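Nitrogen regulatory protein P-II (Thiomonas intermedia, PDB 5DS7) binds AMP and ADP in clefts between its subunits and, like other P-II family members, probably acts as an enzyme regulator. Local coordinates at residues B[7-12]-B[67-72]; B[13-18]-B[61-66]. All blocks are in the same frame, centred on the assembly; numbering follows the deposited sequence.

Contact 1: B[7-12]-B[67-72]. With AMP (adenosine monophosphate), chain E.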
loop_
_atom_site.group_PDB
_atom_site.type_symbol
_atom_site.label_atom_id
_atom_site.label_comp_id
_atom_site.label_asym_id
_atom_site.label_seq_id
_atom_site.Cartn_x
_atom_site.Cartn_y
_atom_site.Cartn_z
ATOM N N TYR B 7 4.316 1.264 18.474
ATOM C CA TYR B 7 3.715 0.013 18.895
ATOM C C TYR B 7 3.388 -0.827 17.667
ATOM O O TYR B 7 3.109 -0.260 16.604
ATOM C CB TYR B 7 2.453 0.289 19.710
ATOM C CG TYR B 7 2.644 1.221 20.897
ATOM C CD1 TYR B 7 2.704 2.606 20.731
ATOM C CD2 TYR B 7 2.734 0.714 22.187
ATOM C CE1 TYR B 7 2.864 3.460 21.823
ATOM C CE2 TYR B 7 2.895 1.554 23.282
ATOM C CZ TYR B 7 2.958 2.920 23.098
ATOM O OH TYR B 7 3.113 3.740 24.188
ATOM N N PRO B 8 3.445 -2.169 17.788
ATOM C CA PRO B 8 3.140 -3.030 16.642
ATOM C C PRO B 8 1.650 -3.111 16.366
ATOM O O PRO B 8 0.850 -3.024 17.275
ATOM C CB PRO B 8 3.678 -4.396 17.072
ATOM C CG PRO B 8 3.636 -4.351 18.532
ATOM C CD PRO B 8 3.934 -2.957 18.932
ATOM N N LEU B 9 1.146 -3.239 15.191
ATOM C CA LEU B 9 -0.131 -3.692 14.673
ATOM C C LEU B 9 0.177 -4.418 13.372
ATOM O O LEU B 9 1.335 -4.446 12.925
ATOM C CB LEU B 9 -1.096 -2.537 14.404
ATOM C CG LEU B 9 -1.694 -1.607 15.458
ATOM C CD1 LEU B 9 -2.489 -0.495 14.738
ATOM C CD2 LEU B 9 -2.568 -2.337 16.463
ATOM N N LYS B 10 -1.112 -4.774 12.900
ATOM C CA LYS B 10 -1.174 -5.355 11.565
ATOM C C LYS B 10 -1.882 -4.391 10.604
ATOM O O LYS B 10 -2.690 -3.561 11.004
ATOM C CB LYS B 10 -1.892 -6.692 11.605
ATOM C CG LYS B 10 -1.235 -7.714 12.508
ATOM C CD LYS B 10 -0.022 -8.336 11.851
ATOM C CE LYS B 10 0.872 -8.976 12.904
ATOM N NZ LYS B 10 1.915 -9.834 12.313
ATOM N N LYS B 11 -1.574 -4.497 9.329
ATOM C CA LYS B 11 -2.273 -3.703 8.349
ATOM C C LYS B 11 -2.701 -4.648 7.227
ATOM O O LYS B 11 -1.879 -5.350 6.642
ATOM C CB LYS B 11 -1.394 -2.567 7.833
ATOM C CG LYS B 11 -2.136 -1.548 6.956
ATOM C CD LYS B 11 -1.180 -0.748 6.083
ATOM C CE LYS B 11 -0.791 -1.541 4.860
ATOM N NZ LYS B 11 -0.017 -0.716 3.889
ATOM N N LEU B 12 -3.999 -4.702 6.960
ATOM C CA LEU B 12 -4.488 -5.508 5.849
ATOM C C LEU B 12 -4.632 -4.689 4.582
ATOM O O LEU B 12 -5.044 -3.532 4.645
ATOM C CB LEU B 12 -5.833 -6.114 6.196
ATOM C CG LEU B 12 -5.935 -6.910 7.492
ATOM C CD1 LEU B 12 -7.340 -7.424 7.582
ATOM C CD2 LEU B 12 -4.976 -8.055 7.453
ATOM N N ILE B 67 -7.551 -0.617 2.860
ATOM C CA ILE B 67 -6.449 -0.660 3.818
ATOM C C ILE B 67 -6.999 -0.533 5.222
ATOM O O ILE B 67 -7.729 0.427 5.528
ATOM C CB ILE B 67 -5.449 0.476 3.565
ATOM C CG1 ILE B 67 -4.972 0.430 2.106
ATOM C CG2 ILE B 67 -4.300 0.407 4.541
ATOM C CD1 ILE B 67 -4.454 1.789 1.594
ATOM N N ALA B 68 -6.654 -1.482 6.086
ATOM C CA ALA B 68 -7.159 -1.457 7.451
ATOM C C ALA B 68 -6.075 -1.832 8.422
ATOM O O ALA B 68 -5.610 -2.962 8.422
ATOM C CB ALA B 68 -8.333 -2.403 7.599
ATOM N N ALA B 69 -5.654 -0.878 9.237
ATOM C CA ALA B 69 -4.769 -1.181 10.351
ATOM C C ALA B 69 -5.586 -1.781 11.489
ATOM O O ALA B 69 -6.579 -1.202 11.925
ATOM C CB ALA B 69 -4.036 0.066 10.815
ATOM N N VAL B 70 -5.164 -2.951 11.953
ATOM C CA VAL B 70 -5.904 -3.696 12.965
ATOM C C VAL B 70 -4.946 -4.326 13.979
ATOM O O VAL B 70 -3.788 -4.570 13.661
ATOM C CB VAL B 70 -6.775 -4.807 12.338
ATOM C CG1 VAL B 70 -7.658 -4.252 11.210
ATOM C CG2 VAL B 70 -5.897 -5.957 11.841
ATOM N N PRO B 71 -5.422 -4.550 15.220
ATOM C CA PRO B 71 -4.664 -5.343 16.193
ATOM C C PRO B 71 -4.538 -6.771 15.705
ATOM O O PRO B 71 -5.449 -7.252 15.034
ATOM C CB PRO B 71 -5.507 -5.252 17.474
ATOM C CG PRO B 71 -6.837 -4.761 17.042
ATOM C CD PRO B 71 -6.620 -3.937 15.818
ATOM N N GLU B 72 -3.433 -7.436 16.022
ATOM C CA GLU B 72 -3.168 -8.768 15.477
ATOM C C GLU B 72 -4.253 -9.776 15.860
ATOM O O GLU B 72 -4.452 -10.766 15.164
ATOM C CB GLU B 72 -1.795 -9.280 15.933
ATOM C CG GLU B 72 -1.505 -10.713 15.491
ATOM C CD GLU B 72 -0.130 -11.199 15.923
ATOM O OE1 GLU B 72 0.460 -10.571 16.827
ATOM O OE2 GLU B 72 0.362 -12.201 15.348
HETATM P P AMP E . -9.465 9.854 11.989
HETATM O O1P AMP E . -9.902 8.790 12.956
HETATM O O2P AMP E . -10.500 10.925 11.758
HETATM O O3P AMP E . -8.056 10.392 12.167
HETATM O "O5'" AMP E . -9.393 9.124 10.581
HETATM C "C5'" AMP E . -9.066 9.863 9.410
HETATM C "C4'" AMP E . -8.818 8.958 8.230
HETATM O "O4'" AMP E . -7.660 8.121 8.482
HETATM C "C3'" AMP E . -9.929 7.972 7.917
HETATM O "O3'" AMP E . -10.977 8.555 7.168
HETATM C "C2'" AMP E . -9.195 6.860 7.180
HETATM O "O2'" AMP E . -9.015 7.200 5.821
HETATM C "C1'" AMP E . -7.840 6.854 7.882
HETATM N N9 AMP E . -7.805 5.814 8.930
HETATM C C8 AMP E . -8.192 5.953 10.203
HETATM N N7 AMP E . -8.074 4.788 10.871
HETATM C C5 AMP E . -7.616 3.873 10.010
HETATM C C6 AMP E . -7.284 2.442 10.056
HETATM N N6 AMP E . -7.407 1.727 11.187
HETATM N N1 AMP E . -6.854 1.860 8.926
HETATM C C2 AMP E . -6.726 2.555 7.780
HETATM N N3 AMP E . -7.019 3.851 7.656
HETATM C C4 AMP E . -7.451 4.553 8.731
#
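K10 and V70 form a hydrogen-bonded antiparallel pair: K10 N reaches V70 O at 2.8 Å, and V70 N returns the bond to K10 O. L12 and A68 repeat the exchange, L12 N meeting A68 O at 2.8 Å. Between these pairs K11 faces A69 across a non-hydrogen-bonded site, where the chains close to 4.1 Å from CA to CA and A69 CA gives a CA-H...O contact to K10 O. This is the tight part. A69 also turns its outer backbone edge to AMP: its N donates to adenine N1 at 3.0 Å (170° at the hydrogen) and its O accepts from N6, so the base is read by main chain alone at this residue. K11, with CG anti to the backbone N (chi1 -171°), runs alongside I67, its CD 3.7 Å from I67 CG2; NZ continues to E13 of its own chain and E13 of the second subunit.

The side of K10 and E72 opens to solvent: E72 is exposed and K10 partly so. The K10 chain, bent at chi2 (-78°), lies beside E72, with K10 CG 3.7 Å from E72 CA, but K10 NZ stays 4.2 Å from E72 OE2, too far for a salt bridge; its partner is D97. Without the long chain of K10, as with an alanine here, D97 would probably lose this salt-bridge mate and the aliphatic flank of E72 its cover. Strand 92-100 pairs with the other edge of 7-12, strand 36-39 bonds to I67, and helix 75-88 packs on K10, L12 and V70.

Contact 2: B[13-18]-B[61-66]; sequences EIILEG and DALIMI. With AMP (adenosine monophosphate), chain G.
L16 and I64 lie side by side, L16 CD2 3.6 Å from I64 CG1, above a backbone pair in which I64 N donates to L16 O at 2.9 Å and 171°. Both side chains take the less common first torsion that sets L16 CG and I64 CG1 between the backbone N and the carbonyl carbon (chi1 76° for L16, 66° for I64), which lets them run together on one face of the sheet. I14 and I66 form the next hydrogen-bonded pair on that face, and L16 CD2 touches I66 CD1 as well. On the other face I15 lies aslant M65, its CG1 3.9 Å from M65 CB, while the M65 sulfur rests alongside the E13 chain, SD 3.9 Å from OE2. L63 CD2 presses on the L16 carbonyl carbon at 3.4 Å, and its other methyl, CD1, meets ribose O2' of AMP at 3.4 Å. At the strand end a weak bond from G18 N to A62 O closes the pairing.

A second shell packs round these groups. Helices 21-31 and 75-88 cover the face of I14, L16, I64 and I66, with A24 and F86 among the contacts. The E13 carboxylate is positioned by two lysines, OE1 by K11 of its own chain and OE2 by K11 of the third subunit, whose I67 packs on M65 and T37 on I15. The main sheet's elements run beta-alpha-beta-beta-alpha-beta (7-17, 21-31, 36-39, 63-70, 75-88, 92-100), both helices on one face and a neighbouring subunit on the other: the ferredoxin-like fold of the P-II trimer, with nucleotides in clefts between subunits.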
loop_
_atom_site.group_PDB
_atom_site.type_symbol
_atom_site.label_atom_id
_atom_site.label_comp_id
_atom_site.label_asym_id
_atom_site.label_seq_id
_atom_site.Cartn_x
_atom_site.Cartn_y
_atom_site.Cartn_z
ATOM N N GLU B 13 -4.284 -5.280 3.438
ATOM C CA GLU B 13 -4.673 -4.727 2.140
ATOM C C GLU B 13 -5.623 -5.720 1.492
ATOM O O GLU B 13 -5.256 -6.862 1.227
ATOM C CB GLU B 13 -3.456 -4.454 1.251
ATOM C CG GLU B 13 -2.588 -3.328 1.798
ATOM C CD GLU B 13 -1.319 -3.063 0.988
ATOM O OE1 GLU B 13 -0.546 -2.159 1.374
ATOM O OE2 GLU B 13 -1.092 -3.749 -0.032
ATOM N N ILE B 14 -6.856 -5.295 1.275
ATOM C CA ILE B 14 -7.889 -6.177 0.742
ATOM C C ILE B 14 -8.316 -5.668 -0.615
ATOM O O ILE B 14 -8.798 -4.548 -0.731
ATOM C CB ILE B 14 -9.096 -6.251 1.673
ATOM C CG1 ILE B 14 -8.615 -6.518 3.105
ATOM C CG2 ILE B 14 -10.106 -7.301 1.167
ATOM C CD1 ILE B 14 -9.542 -5.973 4.182
ATOM N N ILE B 15 -8.107 -6.486 -1.643
ATOM C CA ILE B 15 -8.366 -6.073 -3.015
ATOM C C ILE B 15 -9.509 -6.893 -3.559
ATOM O O ILE B 15 -9.439 -8.115 -3.533
ATOM C CB ILE B 15 -7.094 -6.243 -3.866
ATOM C CG1 ILE B 15 -5.965 -5.398 -3.260
ATOM C CG2 ILE B 15 -7.340 -5.863 -5.315
ATOM C CD1 ILE B 15 -4.601 -5.740 -3.814
ATOM N N LEU B 16 -10.576 -6.236 -4.008
ATOM C CA LEU B 16 -11.746 -6.939 -4.527
ATOM C C LEU B 16 -12.605 -5.992 -5.378
ATOM O O LEU B 16 -12.371 -4.785 -5.399
ATOM C CB LEU B 16 -12.567 -7.539 -3.378
ATOM C CG LEU B 16 -13.438 -6.587 -2.558
ATOM C CD1 LEU B 16 -14.042 -7.336 -1.387
ATOM C CD2 LEU B 16 -12.660 -5.364 -2.076
ATOM N N GLU B 17 -13.567 -6.547 -6.106
ATOM C CA GLU B 17 -14.444 -5.741 -6.956
ATOM C C GLU B 17 -15.302 -4.804 -6.111
ATOM O O GLU B 17 -15.787 -5.185 -5.042
ATOM C CB GLU B 17 -15.327 -6.652 -7.823
ATOM C CG GLU B 17 -14.564 -7.466 -8.859
ATOM C CD GLU B 17 -15.369 -8.679 -9.367
ATOM O OE1 GLU B 17 -15.539 -9.645 -8.593
ATOM O OE2 GLU B 17 -15.838 -8.652 -10.519
ATOM N N GLY B 18 -15.487 -3.579 -6.591
ATOM C CA GLY B 18 -16.179 -2.541 -5.852
ATOM C C GLY B 18 -17.616 -2.843 -5.477
ATOM O O GLY B 18 -18.132 -2.259 -4.523
ATOM N N ASP B 61 -18.179 -0.118 -9.538
ATOM C CA ASP B 61 -17.923 -1.522 -9.875
ATOM C C ASP B 61 -16.451 -1.844 -10.047
ATOM O O ASP B 61 -16.073 -3.010 -10.091
ATOM C CB ASP B 61 -18.646 -1.908 -11.161
ATOM C CG ASP B 61 -20.132 -2.051 -10.967
ATOM O OD1 ASP B 61 -20.586 -2.033 -9.806
ATOM O OD2 ASP B 61 -20.842 -2.186 -11.981
ATOM N N ALA B 62 -15.610 -0.829 -10.175
ATOM C CA ALA B 62 -14.194 -1.105 -10.411
ATOM C C ALA B 62 -13.553 -1.718 -9.170
ATOM O O ALA B 62 -14.058 -1.543 -8.063
ATOM C CB ALA B 62 -13.463 0.163 -10.798
ATOM N N LEU B 63 -12.431 -2.400 -9.358
ATOM C CA LEU B 63 -11.625 -2.889 -8.248
ATOM C C LEU B 63 -11.273 -1.805 -7.226
ATOM O O LEU B 63 -10.973 -0.668 -7.595
ATOM C CB LEU B 63 -10.314 -3.505 -8.749
ATOM C CG LEU B 63 -10.247 -4.936 -9.261
ATOM C CD1 LEU B 63 -8.791 -5.274 -9.508
ATOM C CD2 LEU B 63 -10.915 -5.949 -8.327
ATOM N N ILE B 64 -11.255 -2.188 -5.950
ATOM C CA ILE B 64 -10.810 -1.296 -4.879
ATOM C C ILE B 64 -9.799 -2.009 -3.979
ATOM O O ILE B 64 -9.683 -3.229 -4.006
ATOM C CB ILE B 64 -12.001 -0.779 -4.019
ATOM C CG1 ILE B 64 -12.649 -1.929 -3.245
ATOM C CG2 ILE B 64 -13.038 -0.089 -4.895
ATOM C CD1 ILE B 64 -13.737 -1.477 -2.266
ATOM N N MET B 65 -9.104 -1.242 -3.170
ATOM C CA MET B 65 -8.219 -1.820 -2.206
ATOM C C MET B 65 -8.568 -1.169 -0.883
ATOM O O MET B 65 -8.444 0.029 -0.731
ATOM C CB MET B 65 -6.744 -1.615 -2.554
ATOM C CG MET B 65 -5.781 -1.888 -1.407
ATOM S SD MET B 65 -4.017 -1.907 -1.793
ATOM C CE MET B 65 -3.725 -0.231 -2.312
ATOM N N ILE B 66 -9.009 -1.970 0.066
ATOM C CA ILE B 66 -9.277 -1.486 1.413
ATOM C C ILE B 66 -8.058 -1.710 2.310
ATOM O O ILE B 66 -7.570 -2.844 2.479
ATOM C CB ILE B 66 -10.524 -2.183 2.012
ATOM C CG1 ILE B 66 -11.752 -1.914 1.138
ATOM C CG2 ILE B 66 -10.773 -1.733 3.454
ATOM C CD1 ILE B 66 -12.904 -2.897 1.410
HETATM P P AMP G . -8.112 -13.100 -8.872
HETATM O O1P AMP G . -8.879 -13.374 -7.603
HETATM O O2P AMP G . -6.946 -14.029 -9.100
HETATM O O3P AMP G . -9.009 -12.800 -10.041
HETATM O "O5'" AMP G . -7.450 -11.687 -8.571
HETATM C "C5'" AMP G . -8.233 -10.509 -8.650
HETATM C "C4'" AMP G . -7.405 -9.270 -8.436
HETATM O "O4'" AMP G . -6.552 -9.414 -7.274
HETATM C "C3'" AMP G . -6.446 -8.945 -9.561
HETATM O "O3'" AMP G . -7.098 -8.282 -10.626
HETATM C "C2'" AMP G . -5.400 -8.089 -8.869
HETATM O "O2'" AMP G . -5.867 -6.768 -8.741
HETATM C "C1'" AMP G . -5.335 -8.732 -7.483
HETATM N N9 AMP G . -4.228 -9.704 -7.390
HETATM C C8 AMP G . -4.286 -11.022 -7.677
HETATM N N7 AMP G . -3.077 -11.616 -7.508
HETATM C C5 AMP G . -2.225 -10.660 -7.129
HETATM C C6 AMP G . -0.797 -10.604 -6.794
HETATM N N6 AMP G . -0.048 -11.728 -6.842
HETATM N N1 AMP G . -0.275 -9.406 -6.452
HETATM C C2 AMP G . -1.029 -8.293 -6.400
HETATM N N3 AMP G . -2.338 -8.272 -6.690
HETATM C C4 AMP G . -2.976 -9.405 -7.053
#

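In the fold
Contacts 1 and 2 are successive parts of one antiparallel pairing, between strands 7-17 and 63-70, the central pair of a four-stranded sheet ordered 36-39, 63-70, 7-17, 92-100. Along the chain the order is 7-12, 13-18, 61-66, 67-72, so contact 2 lies within the span that contact 1 brackets. Their centres are about 18 Å apart, on opposite sides of the chain's centre, and the segments adjoin in sequence. Each end of the pair serves a different nucleotide: contact 1 holds the adenine of one AMP, contact 2 borders the ribose of another. One continuous strand pair therefore reaches from one intersubunit nucleotide site to another.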